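Local coordinates for protein 6-carboxyhexanoate--CoA ligase (Aquifex aeolicus, PDB 5TV8) that belongs to the BioW family of CoA ligases and binds pimelic acid, a magnesium ion and diphosphomethylphosphonic acid adenosyl ester in the crystal, at residues V81-Q86 with K195-V200; T157-D162 with S182-Y187; V176-W181 with G213-F218. All coordinates share one frame; numbering follows the deposited sequence.

Contact 1 of 3, residues V81-Q86 with K195-V200; sequences VKKLTQ and KEIGYV. With PML (pimelic acid), chain E.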
# COMPACT_ATOMS: atom_id res chain seq x y z
N VAL A 81 14.33 -9.78 -0.61
CA VAL A 81 14.37 -10.92 0.30
C VAL A 81 15.38 -10.68 1.42
O VAL A 81 15.05 -10.82 2.61
CB VAL A 81 14.69 -12.21 -0.47
CG1 VAL A 81 14.87 -13.38 0.50
CG2 VAL A 81 13.58 -12.51 -1.46
N LYS A 82 16.59 -10.30 1.04
CA LYS A 82 17.64 -10.00 2.01
C LYS A 82 17.11 -9.09 3.10
O LYS A 82 17.22 -9.42 4.29
CB LYS A 82 18.87 -9.38 1.32
CG LYS A 82 20.15 -9.39 2.14
CD LYS A 82 21.38 -9.10 1.29
CE LYS A 82 21.78 -7.63 1.29
NZ LYS A 82 22.31 -7.17 2.61
N LYS A 83 16.52 -7.97 2.70
CA LYS A 83 16.05 -6.94 3.65
C LYS A 83 14.90 -7.44 4.51
O LYS A 83 14.79 -7.06 5.67
CB LYS A 83 15.66 -5.64 2.94
CG LYS A 83 16.82 -4.91 2.28
CD LYS A 83 17.85 -4.41 3.28
CE LYS A 83 17.29 -3.29 4.14
NZ LYS A 83 18.25 -2.98 5.22
N LEU A 84 14.06 -8.30 3.93
CA LEU A 84 12.95 -8.89 4.67
C LEU A 84 13.42 -9.80 5.81
O LEU A 84 12.77 -9.86 6.86
CB LEU A 84 12.03 -9.66 3.73
CG LEU A 84 11.08 -8.84 2.85
CD1 LEU A 84 10.48 -9.68 1.74
CD2 LEU A 84 9.97 -8.21 3.69
N THR A 85 14.54 -10.50 5.60
CA THR A 85 15.09 -11.37 6.64
C THR A 85 15.62 -10.55 7.81
O THR A 85 15.69 -11.04 8.93
CB THR A 85 16.21 -12.30 6.13
OG1 THR A 85 17.36 -11.52 5.75
CG2 THR A 85 15.74 -13.15 4.94
N GLN A 86 15.98 -9.30 7.55
CA GLN A 86 16.38 -8.39 8.63
C GLN A 86 15.21 -8.05 9.56
O GLN A 86 15.40 -7.38 10.57
CB GLN A 86 17.00 -7.11 8.10
CG GLN A 86 18.30 -7.30 7.32
CD GLN A 86 18.86 -5.98 6.83
OE1 GLN A 86 18.41 -4.90 7.23
NE2 GLN A 86 19.86 -6.05 5.96
N LYS A 195 9.45 -1.99 10.67
CA LYS A 195 9.89 -1.06 11.73
C LYS A 195 11.40 -1.00 11.87
O LYS A 195 11.95 0.05 12.22
CB LYS A 195 9.27 -1.43 13.08
CG LYS A 195 7.75 -1.42 13.04
CD LYS A 195 7.13 -1.46 14.43
CE LYS A 195 5.89 -0.56 14.44
NZ LYS A 195 4.85 -1.00 15.41
N GLU A 196 12.08 -2.10 11.58
CA GLU A 196 13.53 -2.13 11.67
C GLU A 196 14.17 -1.53 10.42
O GLU A 196 15.02 -0.65 10.52
CB GLU A 196 14.06 -3.54 11.91
CG GLU A 196 13.62 -4.14 13.23
CD GLU A 196 13.86 -3.21 14.41
OE1 GLU A 196 15.00 -2.72 14.57
OE2 GLU A 196 12.89 -2.97 15.16
N ILE A 197 13.75 -2.02 9.25
CA ILE A 197 14.39 -1.62 8.00
C ILE A 197 13.91 -0.27 7.47
O ILE A 197 14.57 0.34 6.63
CB ILE A 197 14.25 -2.72 6.93
CG1 ILE A 197 12.77 -3.08 6.73
CG2 ILE A 197 15.05 -3.95 7.33
CD1 ILE A 197 12.51 -4.01 5.57
N GLY A 198 12.77 0.21 7.98
CA GLY A 198 12.15 1.43 7.48
C GLY A 198 11.46 1.17 6.16
O GLY A 198 10.90 0.08 5.93
N TYR A 199 11.51 2.16 5.27
CA TYR A 199 10.87 2.11 3.97
C TYR A 199 11.98 2.09 2.95
O TYR A 199 12.76 3.04 2.87
CB TYR A 199 10.00 3.35 3.77
CG TYR A 199 9.26 3.43 2.46
CD1 TYR A 199 8.09 2.69 2.24
CD2 TYR A 199 9.69 4.29 1.45
CE1 TYR A 199 7.38 2.79 1.04
CE2 TYR A 199 9.00 4.39 0.24
CZ TYR A 199 7.85 3.64 0.04
OH TYR A 199 7.17 3.76 -1.15
N VAL A 200 12.06 0.99 2.18
CA VAL A 200 13.25 0.66 1.40
C VAL A 200 12.85 0.53 -0.06
O VAL A 200 12.21 -0.44 -0.46
CB VAL A 200 13.89 -0.66 1.91
CG1 VAL A 200 15.06 -1.12 1.03
CG2 VAL A 200 14.33 -0.51 3.36
C1 PML E . 2.67 1.33 -5.98
O11 PML E . 2.65 2.27 -6.81
O12 PML E . 1.76 0.51 -5.86
C2 PML E . 3.81 1.11 -5.04
C3 PML E . 5.11 1.59 -5.64
C4 PML E . 5.92 2.13 -4.49
C5 PML E . 6.29 3.57 -4.78
C6 PML E . 7.80 3.59 -5.02
C7 PML E . 8.35 4.82 -4.35
O71 PML E . 8.42 4.79 -3.11
O72 PML E . 8.70 5.80 -5.03
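The contact between Ile197 and helix 73-85 rests on a methyl group packed on a carbonyl oxygen, an amide oxygen and a lysine CE. CG2 of Ile197 lies 3.5 Å from the backbone O of Lys83 and 4.0 Å from its CE, the isoleucine and lysine side chains running past each other in opposite directions. The lysine chain folds at chi2 (-65°) and again at chi3 (-68°), which brings CE and NZ beside Ile197 CG2; CE also meets CG2 of Val200 at 4.1 Å, crossing that valine at about a right angle. Gln86 also meets CG2 of Ile197, through OE1 at 3.5 Å.

Polar bonds stay within 81-86 or lead out of the contact. Lys83 NZ gives a hydrogen bond of 2.8 Å to Gln86 OE1, arriving above the plane of the amide. Glu87 accepts from the backbone N of both Glu196 and Ile197. Further along, in the strand, Tyr199 OH donates to O71 of pimelic acid at 2.5 Å, the ligand oxygen lying at the ring edge.

Helix 73-85 thus meets the turn before strand 198-203, and Val200 of that strand, through methyl groups, the lysine CE and two oxygens, while the mutual bond of Lys83 and Gln86 engages their polar ends near the surface.

Contact 2 of 3, residues T157-D162 with S182-Y187; sequences TLRTVD and SDDPDY. With PML (pimelic acid), chain E; APC (diphosphomethylphosphonic acid adenosyl ester), chain C.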
# COMPACT_ATOMS: atom_id res chain seq x y z
N THR A 157 8.06 10.67 -5.46
CA THR A 157 6.94 10.87 -6.39
C THR A 157 5.57 10.77 -5.69
O THR A 157 5.49 10.35 -4.53
CB THR A 157 6.93 9.81 -7.52
OG1 THR A 157 6.58 8.52 -6.98
CG2 THR A 157 8.25 9.75 -8.21
N LEU A 158 4.50 11.10 -6.42
CA LEU A 158 3.16 11.00 -5.87
C LEU A 158 2.83 9.58 -5.42
O LEU A 158 2.16 9.40 -4.40
CB LEU A 158 2.10 11.55 -6.83
CG LEU A 158 2.17 13.08 -7.03
CD1 LEU A 158 1.05 13.57 -7.93
CD2 LEU A 158 2.13 13.84 -5.72
N ARG A 159 3.32 8.57 -6.15
CA ARG A 159 3.18 7.20 -5.67
C ARG A 159 3.85 7.03 -4.29
O ARG A 159 3.22 6.52 -3.35
CB ARG A 159 3.68 6.18 -6.68
CG ARG A 159 2.96 6.27 -8.02
CD ARG A 159 3.28 5.09 -8.92
NE ARG A 159 2.15 4.18 -8.94
CZ ARG A 159 1.31 4.04 -9.95
NH1 ARG A 159 1.49 4.74 -11.07
NH2 ARG A 159 0.30 3.18 -9.87
N THR A 160 5.09 7.50 -4.16
CA THR A 160 5.75 7.46 -2.85
C THR A 160 4.89 8.07 -1.74
O THR A 160 4.73 7.46 -0.69
CB THR A 160 7.09 8.20 -2.84
OG1 THR A 160 7.76 7.98 -4.08
CG2 THR A 160 7.96 7.72 -1.70
N VAL A 161 4.35 9.27 -1.99
CA VAL A 161 3.52 9.99 -1.02
C VAL A 161 2.42 9.06 -0.51
O VAL A 161 2.26 8.87 0.70
CB VAL A 161 2.88 11.26 -1.62
CG1 VAL A 161 2.02 11.97 -0.59
CG2 VAL A 161 3.93 12.21 -2.17
N ASP A 162 1.69 8.49 -1.46
CA ASP A 162 0.61 7.55 -1.17
C ASP A 162 1.07 6.26 -0.51
O ASP A 162 0.51 5.86 0.52
CB ASP A 162 -0.14 7.22 -2.46
CG ASP A 162 -0.95 8.40 -3.00
OD1 ASP A 162 -1.15 9.40 -2.27
OD2 ASP A 162 -1.38 8.33 -4.16
N SER A 182 4.22 -1.85 -7.69
CA SER A 182 3.06 -1.37 -8.46
C SER A 182 2.61 -2.36 -9.54
O SER A 182 3.37 -3.24 -9.95
CB SER A 182 3.37 -0.02 -9.09
OG SER A 182 2.22 0.54 -9.69
N ASP A 183 1.38 -2.23 -9.99
CA ASP A 183 0.94 -3.03 -11.11
C ASP A 183 0.94 -2.22 -12.42
O ASP A 183 0.87 -2.80 -13.51
CB ASP A 183 -0.39 -3.76 -10.82
CG ASP A 183 -1.45 -2.87 -10.20
OD1 ASP A 183 -1.22 -1.64 -10.06
OD2 ASP A 183 -2.52 -3.40 -9.86
N ASP A 184 1.05 -0.90 -12.31
CA ASP A 184 1.27 -0.06 -13.48
C ASP A 184 2.53 -0.55 -14.22
O ASP A 184 3.61 -0.60 -13.64
CB ASP A 184 1.40 1.40 -13.06
CG ASP A 184 1.89 2.30 -14.19
OD1 ASP A 184 1.36 2.24 -15.32
OD2 ASP A 184 2.82 3.07 -13.96
N PRO A 185 2.39 -0.93 -15.50
CA PRO A 185 3.52 -1.61 -16.18
C PRO A 185 4.76 -0.74 -16.39
O PRO A 185 5.81 -1.26 -16.78
CB PRO A 185 2.92 -2.03 -17.53
CG PRO A 185 1.71 -1.17 -17.71
CD PRO A 185 1.18 -0.88 -16.34
N ASP A 186 4.67 0.56 -16.12
CA ASP A 186 5.77 1.47 -16.41
C ASP A 186 6.37 2.15 -15.17
O ASP A 186 7.18 3.06 -15.29
CB ASP A 186 5.32 2.53 -17.43
CG ASP A 186 6.38 2.81 -18.48
OD1 ASP A 186 6.59 1.95 -19.37
OD2 ASP A 186 6.99 3.90 -18.41
N TYR A 187 5.96 1.70 -13.98
CA TYR A 187 6.56 2.15 -12.73
C TYR A 187 7.17 0.94 -12.03
O TYR A 187 6.46 0.12 -11.43
CB TYR A 187 5.52 2.85 -11.86
CG TYR A 187 6.09 3.67 -10.72
CD1 TYR A 187 6.38 3.07 -9.49
CD2 TYR A 187 6.32 5.04 -10.86
CE1 TYR A 187 6.89 3.81 -8.43
CE2 TYR A 187 6.83 5.80 -9.81
CZ TYR A 187 7.12 5.18 -8.59
OH TYR A 187 7.63 5.91 -7.53
C1 PML E . 2.67 1.33 -5.98
O11 PML E . 2.65 2.27 -6.81
O12 PML E . 1.76 0.51 -5.86
C2 PML E . 3.81 1.11 -5.04
C3 PML E . 5.11 1.59 -5.64
C4 PML E . 5.92 2.13 -4.49
C5 PML E . 6.29 3.57 -4.78
C6 PML E . 7.80 3.59 -5.02
C7 PML E . 8.35 4.82 -4.35
O71 PML E . 8.42 4.79 -3.11
O72 PML E . 8.70 5.80 -5.03
PG APC C . -5.76 2.71 -7.42
O1G APC C . -4.66 3.62 -6.92
O2G APC C . -6.25 3.07 -8.81
O3G APC C . -6.85 2.44 -6.40
PB APC C . -3.55 1.16 -8.19
O1B APC C . -3.26 -0.29 -8.83
O2B APC C . -3.27 2.22 -9.20
O3B APC C . -5.06 1.26 -7.63
PA APC C . -1.09 0.25 -6.84
O1A APC C . -0.25 0.67 -5.70
O2A APC C . -0.31 0.30 -8.25
C3A APC C . -2.47 1.41 -6.77
O5' APC C . -1.59 -1.25 -6.62
C5' APC C . -0.62 -2.29 -6.71
C4' APC C . -1.05 -3.48 -5.88
O4' APC C . -1.20 -3.11 -4.51
C3' APC C . -2.38 -4.03 -6.33
O3' APC C . -2.17 -5.09 -7.28
C2' APC C . -3.02 -4.53 -5.06
O2' APC C . -2.63 -5.88 -4.87
C1' APC C . -2.35 -3.75 -3.95
N9 APC C . -3.21 -2.69 -3.37
C8 APC C . -3.62 -1.55 -3.99
N7 APC C . -4.37 -0.78 -3.17
C5 APC C . -4.42 -1.41 -1.97
C6 APC C . -5.04 -1.15 -0.64
N6 APC C . -5.76 -0.02 -0.41
N1 APC C . -4.85 -2.07 0.33
C2 APC C . -4.13 -3.20 0.12
N3 APC C . -3.55 -3.51 -1.06
C4 APC C . -3.65 -2.67 -2.11
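Tyr187 OH sits between two partners: it donates to O72 of pimelic acid at 2.7 Å and lies 2.9 Å from Thr157 OG1, a hydroxyl pair whose proton is not settled. The same O72 takes a second hydrogen bond, of 2.6 Å, from Thr160 OG1. Thr160 OG1 also accepts from the backbone N of Thr157, the N-cap residue of helix 158-172, so this end of the acid is held at the helix start.

Arg159 reaches across to the loop, with CD 3.5 Å from the centroid of the Tyr187 ring and almost on its normal (6° off), a CH-pi contact over the face. A bend at chi3 (105°) turns the guanidinium beyond the ring, where NE donates to pimelic acid O11 at 2.9 Å and NH2 makes a weak bond to O2A of diphosphomethylphosphonic acid adenosyl ester. Above one face of the guanidinium stands Ser182 OG, which donates to O2A at 2.9 Å and accepts from Asp184 N in an ST turn. Asp184 OD2, 3.6 Å from Arg159 NH1, lies well out of the guanidinium plane, so this salt bridge is one of charge alone. Asp183 OD2 accepts from the ribose O3'.

Helix start and loop therefore contribute to one ligand site, completed around pimelic acid by Tyr199 and Arg201: hydroxyls hold one carboxyl, Arg159 NE bonds the other and Ser182 OG the phosphate, with Arg159 reaching from carboxyl to phosphate, the latter by a weak bond.

Contact 3 of 3, residues V176-W181 with G213-F218; sequences VAELCW and GGRVYF. With APC (diphosphomethylphosphonic acid adenosyl ester), chain C.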
# COMPACT_ATOMS: atom_id res chain seq x y z
N VAL A 176 4.06 -6.98 10.32
CA VAL A 176 5.50 -7.02 10.66
C VAL A 176 6.34 -6.40 9.54
O VAL A 176 7.32 -5.71 9.78
CB VAL A 176 6.00 -8.45 10.97
CG1 VAL A 176 7.50 -8.47 11.30
CG2 VAL A 176 5.21 -9.06 12.12
N ALA A 177 5.93 -6.64 8.31
CA ALA A 177 6.69 -6.21 7.15
C ALA A 177 5.82 -6.32 5.91
O ALA A 177 4.88 -7.11 5.88
CB ALA A 177 7.95 -7.06 6.99
N GLU A 178 6.15 -5.51 4.90
CA GLU A 178 5.42 -5.51 3.64
C GLU A 178 6.36 -5.69 2.46
O GLU A 178 7.46 -5.13 2.46
CB GLU A 178 4.66 -4.19 3.49
CG GLU A 178 3.81 -4.05 2.23
CD GLU A 178 3.02 -2.74 2.22
OE1 GLU A 178 2.90 -2.16 3.32
OE2 GLU A 178 2.55 -2.28 1.15
N LEU A 179 5.93 -6.46 1.46
CA LEU A 179 6.56 -6.44 0.14
C LEU A 179 5.53 -5.92 -0.84
O LEU A 179 4.38 -6.38 -0.85
CB LEU A 179 7.02 -7.83 -0.29
CG LEU A 179 7.42 -8.03 -1.76
CD1 LEU A 179 8.70 -7.26 -2.10
CD2 LEU A 179 7.59 -9.51 -2.09
N CYS A 180 5.95 -4.98 -1.68
CA CYS A 180 5.05 -4.35 -2.62
C CYS A 180 5.76 -3.90 -3.87
O CYS A 180 6.88 -3.39 -3.82
CB CYS A 180 4.39 -3.13 -1.97
SG CYS A 180 3.54 -2.07 -3.16
N TRP A 181 5.10 -4.06 -5.00
CA TRP A 181 5.45 -3.28 -6.18
C TRP A 181 4.21 -2.98 -6.99
O TRP A 181 3.24 -3.74 -6.94
CB TRP A 181 6.58 -3.92 -7.00
CG TRP A 181 6.31 -5.25 -7.70
CD1 TRP A 181 5.53 -5.46 -8.81
CD2 TRP A 181 6.88 -6.53 -7.36
NE1 TRP A 181 5.56 -6.79 -9.16
CE2 TRP A 181 6.38 -7.47 -8.30
CE3 TRP A 181 7.76 -6.97 -6.36
CZ2 TRP A 181 6.74 -8.83 -8.27
CZ3 TRP A 181 8.10 -8.34 -6.32
CH2 TRP A 181 7.59 -9.24 -7.27
N GLY A 213 1.47 -6.71 -10.36
CA GLY A 213 2.03 -6.13 -9.15
C GLY A 213 1.27 -6.65 -7.95
O GLY A 213 0.39 -7.50 -8.10
N GLY A 214 1.59 -6.14 -6.76
CA GLY A 214 0.87 -6.57 -5.59
C GLY A 214 1.49 -6.17 -4.28
O GLY A 214 2.48 -5.44 -4.23
N ARG A 215 0.87 -6.66 -3.21
CA ARG A 215 1.31 -6.43 -1.85
C ARG A 215 1.18 -7.71 -1.07
O ARG A 215 0.20 -8.46 -1.23
CB ARG A 215 0.45 -5.34 -1.17
CG ARG A 215 0.92 -3.94 -1.50
CD ARG A 215 0.04 -2.88 -0.86
NE ARG A 215 -0.12 -1.75 -1.78
CZ ARG A 215 0.69 -0.71 -1.84
NH1 ARG A 215 1.73 -0.61 -1.03
NH2 ARG A 215 0.46 0.25 -2.71
N VAL A 216 2.18 -7.95 -0.22
CA VAL A 216 2.13 -9.03 0.74
C VAL A 216 2.44 -8.43 2.11
O VAL A 216 3.42 -7.69 2.28
CB VAL A 216 3.12 -10.18 0.39
CG1 VAL A 216 3.10 -11.27 1.45
CG2 VAL A 216 2.79 -10.75 -0.99
N TYR A 217 1.56 -8.74 3.07
CA TYR A 217 1.68 -8.32 4.45
C TYR A 217 2.10 -9.53 5.24
O TYR A 217 1.41 -10.54 5.26
CB TYR A 217 0.35 -7.79 5.00
CG TYR A 217 -0.21 -6.56 4.32
CD1 TYR A 217 0.57 -5.81 3.45
CD2 TYR A 217 -1.51 -6.13 4.58
CE1 TYR A 217 0.08 -4.67 2.84
CE2 TYR A 217 -2.02 -4.98 3.96
CZ TYR A 217 -1.21 -4.25 3.09
OH TYR A 217 -1.66 -3.12 2.47
N PHE A 218 3.25 -9.41 5.90
CA PHE A 218 3.77 -10.49 6.72
C PHE A 218 3.25 -10.33 8.13
O PHE A 218 3.70 -9.48 8.88
CB PHE A 218 5.30 -10.48 6.68
CG PHE A 218 5.87 -10.81 5.34
CD1 PHE A 218 6.00 -12.13 4.93
CD2 PHE A 218 6.28 -9.79 4.47
CE1 PHE A 218 6.52 -12.44 3.68
CE2 PHE A 218 6.80 -10.10 3.22
CZ PHE A 218 6.93 -11.42 2.82
PG APC C . -5.76 2.71 -7.42
O1G APC C . -4.66 3.62 -6.92
O2G APC C . -6.25 3.07 -8.81
O3G APC C . -6.85 2.44 -6.40
PB APC C . -3.55 1.16 -8.19
O1B APC C . -3.26 -0.29 -8.83
O2B APC C . -3.27 2.22 -9.20
O3B APC C . -5.06 1.26 -7.63
PA APC C . -1.09 0.25 -6.84
O1A APC C . -0.25 0.67 -5.70
O2A APC C . -0.31 0.30 -8.25
C3A APC C . -2.47 1.41 -6.77
O5' APC C . -1.59 -1.25 -6.62
C5' APC C . -0.62 -2.29 -6.71
C4' APC C . -1.05 -3.48 -5.88
O4' APC C . -1.20 -3.11 -4.51
C3' APC C . -2.38 -4.03 -6.33
O3' APC C . -2.17 -5.09 -7.28
C2' APC C . -3.02 -4.53 -5.06
O2' APC C . -2.63 -5.88 -4.87
C1' APC C . -2.35 -3.75 -3.95
N9 APC C . -3.21 -2.69 -3.37
C8 APC C . -3.62 -1.55 -3.99
N7 APC C . -4.37 -0.78 -3.17
C5 APC C . -4.42 -1.41 -1.97
C6 APC C . -5.04 -1.15 -0.64
N6 APC C . -5.76 -0.02 -0.41
N1 APC C . -4.85 -2.07 0.33
C2 APC C . -4.13 -3.20 0.12
N3 APC C . -3.55 -3.51 -1.06
C4 APC C . -3.65 -2.67 -2.11
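Strands 177-181 and 214-218 run antiparallel, their axes 4.7 Å apart at 173°, with Leu179 and Val216 as a hydrogen-bonded pair and Glu178-Tyr217 and Cys180-Arg215 as the non-hydrogen-bonded pairs flanking it. Leu179 N to Val216 O (2.9 Å) and Val216 N to Leu179 O (2.8 Å) tie the middle. Trp181 and Gly214 exchange a further pair of backbone bonds.

On the face carrying Glu178, Cys180, Arg215 and Tyr217, Arg215 is the hub. Its NH1 gives Glu178 OE2 a salt-bridging hydrogen bond of 2.9 Å, in the guanidinium plane and nearly along the C-O axis of the acceptor. The glutamate chain is extended, with CG anti to the backbone N (chi1 -178°), which carries its carboxylate alongside Tyr217 to the arginine. Cys180 SG rests over one guanidinium face, offset toward its rim and 3.2 Å from NH1. NE and NH2 make weak hydrogen bonds to the ribose O4' and phosphate O1A of the adenosyl ester, and pimelic acid touches Arg215 and Cys180. Tyr217 OH approaches C2 of the adenine (3.4 Å) and is hydrogen-bonded to Thr136.

The other face is apolar. Phe218 packs CD2 on Ala177 CB at 4.1 Å and CE2 on Leu179 CB at 4.2 Å, and helix 91-103 covers this side through Val98, Leu101 and Ala97. Trp181, next to Gly213, sends NE1 to the carbonyl of Leu212.

These are neighbouring inner strands of a mixed six-stranded sheet, one face packed against helix 91-103 and the other against helix 158-172 and the ligands, where an arginine held by a glutamate from the adjacent strand makes weak bonds to the adenosyl ester.

Overall arrangement
Contact 3 is the buried one, contact 2 is partly buried and contact 1 lies near the surface. Contacts 1 and 3 reach the same mixed sheet: strand 198-203 belongs to it along with 177-181 and 214-219, and Leu84 of contact 1 packs CD2 against Phe218 CE2 at 3.7 Å. Contact 2 stands at the helix start and the loop that follows strand 177-181. The chemistry follows position: side-chain packing near the surface, a regular backbone ladder in the core. Contacts 2 and 3 each put an arginine at the ligands, in contact 2 with hydroxyls, in contact 3 with a glutamate partner. Pimelic acid touches all three contacts, whereas the adenosyl ester bridges contacts 2 and 3.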